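Local coordinates for protein 3-carboxy-cis,cis-muconate cycloisomerase (Acinetobacter calcoaceticus, PDB 1Q5N) that is a cycloisomerase of the fumarase and adenylosuccinate lyase superfamily, a mostly helical enzyme whose assembly contains four copies of the chain, at residues Leu141-Ala144 with Gln145-His149; Asn300-Pro303 with Ala304-Ser308; Gly322-His325 with Ala326-Leu329. All blocks are in the same frame, centred on the assembly; numbering follows the deposited sequence.

Interaction 1. Residues Leu141-Ala144 with Gln145-His149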
loop_
_atom_site.group_PDB
_atom_site.type_symbol
_atom_site.label_atom_id
_atom_site.label_comp_id
_atom_site.label_asym_id
_atom_site.label_seq_id
_atom_site.Cartn_x
_atom_site.Cartn_y
_atom_site.Cartn_z
ATOM N N LEU A 141 30.672 11.983 0.894
ATOM C CA LEU A 141 31.694 12.306 1.891
ATOM C C LEU A 141 32.619 13.411 1.344
ATOM O O LEU A 141 32.941 14.347 2.031
ATOM C CB LEU A 141 32.544 11.090 2.233
ATOM C CG LEU A 141 31.983 9.907 3.020
ATOM C CD1 LEU A 141 32.951 8.725 2.826
ATOM C CD2 LEU A 141 31.813 10.252 4.494
ATOM N N SER A 142 33.026 13.299 0.096
ATOM C CA SER A 142 33.916 14.277 -0.500
ATOM C C SER A 142 33.288 15.695 -0.583
ATOM O O SER A 142 33.945 16.691 -0.271
ATOM C CB SER A 142 34.330 13.759 -1.871
ATOM O OG SER A 142 34.702 14.833 -2.699
ATOM N N GLN A 143 32.008 15.776 -0.965
ATOM C CA GLN A 143 31.308 17.050 -1.062
ATOM C C GLN A 143 31.055 17.586 0.321
ATOM O O GLN A 143 31.074 18.786 0.533
ATOM C CB GLN A 143 29.978 16.853 -1.799
ATOM C CG GLN A 143 30.214 16.390 -3.211
ATOM C CD GLN A 143 30.472 17.546 -4.166
ATOM O OE1 GLN A 143 31.290 18.443 -3.889
ATOM N NE2 GLN A 143 29.769 17.534 -5.304
ATOM N N ALA A 144 30.822 16.706 1.280
ATOM C CA ALA A 144 30.573 17.181 2.635
ATOM C C ALA A 144 31.765 17.969 3.150
ATOM O O ALA A 144 31.618 18.971 3.869
ATOM C CB ALA A 144 30.285 16.007 3.581
ATOM N N GLN A 145 32.950 17.473 2.806
ATOM C CA GLN A 145 34.235 18.066 3.190
ATOM C C GLN A 145 34.430 19.409 2.455
ATOM O O GLN A 145 34.786 20.401 3.058
ATOM C CB GLN A 145 35.346 17.065 2.808
ATOM C CG GLN A 145 36.779 17.373 3.198
ATOM C CD GLN A 145 37.624 16.063 3.238
ATOM O OE1 GLN A 145 37.758 15.336 2.221
ATOM N NE2 GLN A 145 38.170 15.750 4.422
ATOM N N THR A 146 34.185 19.419 1.152
ATOM C CA THR A 146 34.322 20.621 0.366
ATOM C C THR A 146 33.454 21.791 0.879
ATOM O O THR A 146 33.880 22.957 0.841
ATOM C CB THR A 146 33.946 20.342 -1.089
ATOM O OG1 THR A 146 34.770 19.310 -1.608
ATOM C CG2 THR A 146 34.170 21.535 -1.939
ATOM N N TYR A 147 32.267 21.483 1.409
ATOM C CA TYR A 147 31.318 22.516 1.840
ATOM C C TYR A 147 30.989 22.497 3.306
ATOM O O TYR A 147 29.937 23.010 3.714
ATOM C CB TYR A 147 30.010 22.357 1.046
ATOM C CG TYR A 147 30.177 22.524 -0.442
ATOM C CD1 TYR A 147 30.390 23.793 -1.003
ATOM C CD2 TYR A 147 30.121 21.434 -1.301
ATOM C CE1 TYR A 147 30.538 23.971 -2.397
ATOM C CE2 TYR A 147 30.273 21.601 -2.704
ATOM C CZ TYR A 147 30.480 22.873 -3.226
ATOM O OH TYR A 147 30.640 23.053 -4.580
ATOM N N ARG A 148 31.863 21.920 4.116
ATOM C CA ARG A 148 31.553 21.870 5.532
ATOM C C ARG A 148 31.398 23.257 6.169
ATOM O O ARG A 148 30.815 23.391 7.235
ATOM C CB ARG A 148 32.614 21.040 6.269
ATOM C CG ARG A 148 34.083 21.522 6.158
ATOM C CD ARG A 148 34.716 21.319 7.530
ATOM N NE ARG A 148 35.292 20.005 7.653
ATOM C CZ ARG A 148 35.264 19.222 8.738
ATOM N NH1 ARG A 148 34.666 19.549 9.885
ATOM N NH2 ARG A 148 35.910 18.074 8.671
ATOM N N HIS A 149 31.936 24.275 5.512
ATOM C CA HIS A 149 31.857 25.647 6.017
ATOM C C HIS A 149 30.894 26.528 5.209
ATOM O O HIS A 149 30.779 27.727 5.488
ATOM C CB HIS A 149 33.265 26.327 6.046
ATOM C CG HIS A 149 34.223 25.684 7.006
ATOM N ND1 HIS A 149 35.402 25.087 6.601
ATOM C CD2 HIS A 149 34.105 25.432 8.341
ATOM C CE1 HIS A 149 35.966 24.481 7.638
ATOM N NE2 HIS A 149 35.196 24.674 8.701
#

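Interaction 2. Residues Asn300-Pro303 with Ala304-Ser308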
loop_
_atom_site.group_PDB
_atom_site.type_symbol
_atom_site.label_atom_id
_atom_site.label_comp_id
_atom_site.label_asym_id
_atom_site.label_seq_id
_atom_site.Cartn_x
_atom_site.Cartn_y
_atom_site.Cartn_z
ATOM N N ASN A 300 7.543 7.078 -4.553
ATOM C CA ASN A 300 6.065 6.927 -4.482
ATOM C C ASN A 300 5.760 5.413 -4.793
ATOM O O ASN A 300 5.056 4.724 -4.045
ATOM C CB ASN A 300 5.409 7.831 -5.571
ATOM C CG ASN A 300 3.957 7.424 -5.939
ATOM O OD1 ASN A 300 3.055 8.277 -5.905
ATOM N ND2 ASN A 300 3.733 6.172 -6.329
ATOM N N ARG A 301 6.349 4.909 -5.880
ATOM C CA ARG A 301 6.118 3.567 -6.361
ATOM C C ARG A 301 6.686 2.408 -5.468
ATOM O O ARG A 301 6.005 1.384 -5.235
ATOM C CB ARG A 301 6.662 3.544 -7.794
ATOM C CG ARG A 301 6.164 2.449 -8.727
ATOM C CD ARG A 301 4.663 2.550 -9.126
ATOM N NE ARG A 301 4.201 1.337 -9.842
ATOM C CZ ARG A 301 4.880 0.740 -10.846
ATOM N NH1 ARG A 301 6.059 1.211 -11.252
ATOM N NH2 ARG A 301 4.374 -0.315 -11.505
ATOM N N VAL A 302 7.909 2.576 -4.940
ATOM C CA VAL A 302 8.510 1.535 -4.131
ATOM C C VAL A 302 7.694 1.239 -2.870
ATOM O O VAL A 302 7.490 0.056 -2.550
ATOM C CB VAL A 302 10.042 1.832 -3.854
ATOM C CG1 VAL A 302 10.611 0.845 -2.847
ATOM C CG2 VAL A 302 10.814 1.609 -5.165
ATOM N N PRO A 303 7.214 2.274 -2.136
ATOM C CA PRO A 303 6.401 1.981 -0.935
ATOM C C PRO A 303 5.155 1.165 -1.293
ATOM O O PRO A 303 4.741 0.267 -0.508
ATOM C CB PRO A 303 6.021 3.365 -0.405
ATOM C CG PRO A 303 7.299 4.200 -0.750
ATOM C CD PRO A 303 7.546 3.714 -2.207
ATOM N N ALA A 304 4.547 1.470 -2.455
ATOM C CA ALA A 304 3.364 0.712 -2.903
ATOM C C ALA A 304 3.779 -0.724 -3.224
ATOM O O ALA A 304 3.098 -1.637 -2.839
ATOM C CB ALA A 304 2.717 1.362 -4.153
ATOM N N LEU A 305 4.898 -0.923 -3.932
ATOM C CA LEU A 305 5.351 -2.278 -4.244
ATOM C C LEU A 305 5.692 -3.075 -2.946
ATOM O O LEU A 305 5.556 -4.334 -2.929
ATOM C CB LEU A 305 6.562 -2.239 -5.173
ATOM C CG LEU A 305 6.211 -1.668 -6.552
ATOM C CD1 LEU A 305 7.503 -1.361 -7.282
ATOM C CD2 LEU A 305 5.360 -2.660 -7.370
ATOM N N MET A 306 6.101 -2.360 -1.883
ATOM C CA MET A 306 6.421 -3.007 -0.618
ATOM C C MET A 306 5.148 -3.663 -0.058
ATOM O O MET A 306 5.225 -4.770 0.505
ATOM C CB MET A 306 6.932 -2.007 0.440
ATOM C CG MET A 306 8.397 -1.590 0.347
ATOM S SD MET A 306 9.535 -3.006 0.387
ATOM C CE MET A 306 10.100 -2.784 -1.109
ATOM N N SER A 307 4.005 -2.972 -0.182
ATOM C CA SER A 307 2.749 -3.521 0.312
ATOM C C SER A 307 2.539 -4.891 -0.367
ATOM O O SER A 307 2.246 -5.895 0.274
ATOM C CB SER A 307 1.594 -2.568 -0.004
ATOM O OG SER A 307 0.396 -3.269 -0.284
ATOM N N SER A 308 2.758 -4.928 -1.669
ATOM C CA SER A 308 2.608 -6.144 -2.419
ATOM C C SER A 308 3.542 -7.341 -2.025
ATOM O O SER A 308 3.078 -8.495 -1.865
ATOM C CB SER A 308 2.802 -5.830 -3.898
ATOM O OG SER A 308 2.674 -7.007 -4.638
#

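Interaction 3. Residues Gly322-His325 with Ala326-Leu329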
loop_
_atom_site.group_PDB
_atom_site.type_symbol
_atom_site.label_atom_id
_atom_site.label_comp_id
_atom_site.label_asym_id
_atom_site.label_seq_id
_atom_site.Cartn_x
_atom_site.Cartn_y
_atom_site.Cartn_z
ATOM N N GLY A 322 -1.205 -17.518 -6.309
ATOM C CA GLY A 322 -1.349 -16.065 -6.314
ATOM C C GLY A 322 -0.190 -15.264 -5.710
ATOM O O GLY A 322 0.445 -14.485 -6.407
ATOM N N ALA A 323 0.103 -15.481 -4.430
ATOM C CA ALA A 323 1.188 -14.761 -3.755
ATOM C C ALA A 323 2.534 -14.952 -4.431
ATOM O O ALA A 323 3.297 -14.011 -4.565
ATOM C CB ALA A 323 1.313 -15.194 -2.292
ATOM N N TRP A 324 2.848 -16.175 -4.824
ATOM C CA TRP A 324 4.139 -16.448 -5.462
ATOM C C TRP A 324 4.209 -15.819 -6.857
ATOM O O TRP A 324 5.226 -15.217 -7.233
ATOM C CB TRP A 324 4.362 -17.976 -5.500
ATOM C CG TRP A 324 5.606 -18.412 -6.246
ATOM C CD1 TRP A 324 6.870 -17.883 -6.138
ATOM C CD2 TRP A 324 5.707 -19.501 -7.166
ATOM N NE1 TRP A 324 7.739 -18.581 -6.929
ATOM C CE2 TRP A 324 7.048 -19.579 -7.574
ATOM C CE3 TRP A 324 4.787 -20.413 -7.689
ATOM C CZ2 TRP A 324 7.497 -20.537 -8.478
ATOM C CZ3 TRP A 324 5.232 -21.377 -8.593
ATOM C CH2 TRP A 324 6.574 -21.429 -8.977
ATOM N N HIS A 325 3.132 -15.954 -7.623
ATOM C CA HIS A 325 3.064 -15.342 -8.957
ATOM C C HIS A 325 3.305 -13.793 -8.876
ATOM O O HIS A 325 4.002 -13.222 -9.719
ATOM C CB HIS A 325 1.667 -15.614 -9.581
ATOM C CG HIS A 325 1.507 -17.008 -10.119
ATOM N ND1 HIS A 325 1.626 -18.133 -9.327
ATOM C CD2 HIS A 325 1.379 -17.464 -11.387
ATOM C CE1 HIS A 325 1.597 -19.220 -10.080
ATOM N NE2 HIS A 325 1.448 -18.837 -11.335
ATOM N N ALA A 326 2.745 -13.134 -7.858
ATOM C CA ALA A 326 2.861 -11.673 -7.733
ATOM C C ALA A 326 4.308 -11.228 -7.550
ATOM O O ALA A 326 4.685 -10.169 -8.013
ATOM C CB ALA A 326 2.005 -11.162 -6.580
ATOM N N GLU A 327 5.115 -12.046 -6.874
ATOM C CA GLU A 327 6.545 -11.727 -6.670
ATOM C C GLU A 327 7.260 -11.558 -8.002
ATOM O O GLU A 327 8.189 -10.739 -8.120
ATOM C CB GLU A 327 7.312 -12.848 -5.933
ATOM C CG GLU A 327 6.905 -13.205 -4.502
ATOM C CD GLU A 327 7.621 -14.505 -4.034
ATOM O OE1 GLU A 327 8.691 -14.866 -4.594
ATOM O OE2 GLU A 327 7.120 -15.163 -3.119
ATOM N N TRP A 328 6.867 -12.344 -9.002
ATOM C CA TRP A 328 7.559 -12.239 -10.274
ATOM C C TRP A 328 7.396 -10.859 -10.877
ATOM O O TRP A 328 8.191 -10.477 -11.732
ATOM C CB TRP A 328 7.067 -13.292 -11.291
ATOM C CG TRP A 328 7.046 -14.695 -10.793
ATOM C CD1 TRP A 328 7.836 -15.253 -9.792
ATOM C CD2 TRP A 328 6.190 -15.741 -11.254
ATOM N NE1 TRP A 328 7.510 -16.578 -9.618
ATOM C CE2 TRP A 328 6.502 -16.906 -10.493
ATOM C CE3 TRP A 328 5.178 -15.812 -12.231
ATOM C CZ2 TRP A 328 5.844 -18.122 -10.688
ATOM C CZ3 TRP A 328 4.516 -17.033 -12.430
ATOM C CH2 TRP A 328 4.849 -18.168 -11.660
ATOM N N LEU A 329 6.340 -10.144 -10.489
ATOM C CA LEU A 329 6.117 -8.810 -11.008
ATOM C C LEU A 329 6.680 -7.729 -10.090
ATOM O O LEU A 329 7.193 -6.740 -10.556
ATOM C CB LEU A 329 4.624 -8.532 -11.173
ATOM C CG LEU A 329 3.978 -9.356 -12.302
ATOM C CD1 LEU A 329 2.486 -9.136 -12.303
ATOM C CD2 LEU A 329 4.552 -8.978 -13.650
#

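Interaction 1. Residues Leu141-Ala144 with Gln145-His149
Y147 lies along Q143, one helical turn earlier, with both side chains pointing the same way. Followed outward, Y147 starts with its CB 3.8 Å from Q143 O. The backbone Y147 N is hydrogen-bonded to the same oxygen, Q143 O, at 3.1 Å. CG sits beside the backbone N and anti to the carbonyl carbon (chi1 -61°), which turns the ring back along the helix. CD2 consequently comes within 3.4 Å of Q143 O, an oblique approach to the ring. One atom farther on, CE2 meets Q143 OE1 at 3.5 Å. The amide reaches this place because the Q143 chain bends sharply at chi2 (-85°). Its plane stands 42° from that of the phenol ring, so the two groups neither stack nor meet at right angles. The other end of the amide is anchored elsewhere: Q143 NE2 is bonded to L349 O, which helps to settle how the amide is turned. Over the centre of one Y147 face, T146 CG2 stands 3.9 Å above the plane. This is the C-terminal end of helix 110-146, one of the long helices of the lyase-type helical bundle, and Y147 is the first residue to leave helical geometry. T146 holds the last turn twice. Both T146 N (3.1 Å) and T146 OG1 (3.1 Å) donate to S142 O, arriving from opposite faces of the carbonyl plane, so a single oxygen serves backbone and hydroxyl together. Just before, Q145 N bonds L141 O at 3.2 Å. Beyond the helix, the guanidinium of R148 forms a salt bridge with D443 and a hydrogen bond with Q439, both in helix 438-447.

Interaction 2. Residues Asn300-Pro303 with Ala304-Ser308
R301 and V302 meet L305 and M306 in a local, turn-to-turn contact deep inside helix 290-311, one of the long helices of the central bundle shared by the fumarase and adenylosuccinate lyase superfamily. The turn illustrates how a helix accommodates an internal proline. P303 has no N-H to give to the preceding turn, and the helix is kinked there, yet its carbonyl still serves the turn that follows. P303 O takes two weak bonds, from M306 N at 3.3 Å and from S307 N at 3.3 Å. The regular pattern is stronger on the neighbouring carbonyls: L305 N bonds R301 O at 2.9 Å, nearly straight at the hydrogen (162°), and M306 N bonds V302 O at 2.9 Å. M306 N is thus shared between a good acceptor and a weak one. Every residue that touches here is buried, since the helix is enclosed by its own chain and by other subunits. On the same chain, V302 and M306 pack on helix 235-261, while R301 NH1 forms a salt bridge with E333 of helix 323-351. At the subunit interfaces, A304 packs on S308 of the second subunit, and S307 OG is hydrogen-bonded to S307 OG of the fourth. Side chains follow the same one-turn spacing. L305 CG lies 3.3 Å from R301 O, and L305 CD1 reaches 4.3 Å from R301 CG, an aliphatic touch beside the backbone bond. M306 and V302 run side by side. The methionine chain leaves with CG beside its backbone N (chi1 -81°), then bends at chi2 (-56°) and once more at chi3, which brings the methyl CE to 4.1 Å from V302 CG1.

Interaction 3. Residues Gly322-His325 with Ala326-Leu329
W328 drives the edge of its indole into the face of W324, one turn back along the helix, and this is the tight part of the contact. The five-membered rings are 4.7 Å apart at their centroids with planes at 77°, an edge-to-face pair, and W328 CZ2 comes to 3.6 Å from W324 CE2. W324 CG is anti to the backbone N (chi1 175°), which sets the ring where that edge can land. H325 fills the adjacent position: its CA lies over the centre of the W328 six-membered ring in a CH-pi contact, and its imidazole CD2 approaches W328 CZ3 at 3.3 Å with the two planes at an oblique 42°, while H325 NE2 is hydrogen-bonded to G79 O. At the rim of W324, E327 OE1 lies in the ring plane, 3.8 Å from CD1; its charge is paired with R234. On the looser flank, the side chains of A323 and L329 take little part in the packing; L329 packs instead on R301 of the second subunit. With G322 at the N-cap, and G322 O accepting A326 N at 3.0 Å, W324, H325 and W328 form an aromatic cluster on the first turns of helix 323-351.

From the N terminus, interaction 1 comes first, at the C-terminal end of helix 110-146; interaction 2 follows within helix 290-311, and interaction 3 at the start of helix 323-351, the next helix in the chain. Each joins adjoining turns of one continuous segment, so none encloses a loop, and the three run in series without nesting or crossing. Interaction 1 sits against helices 166-191 and 438-447 of its own chain. Interactions 1 and 3 lie on opposite sides of the chain's centre, their own centres about 44 Å apart. Interactions 2 and 3 are close, about 14 Å between centres, and both reach the second subunit: N300 packs on A326 of that subunit.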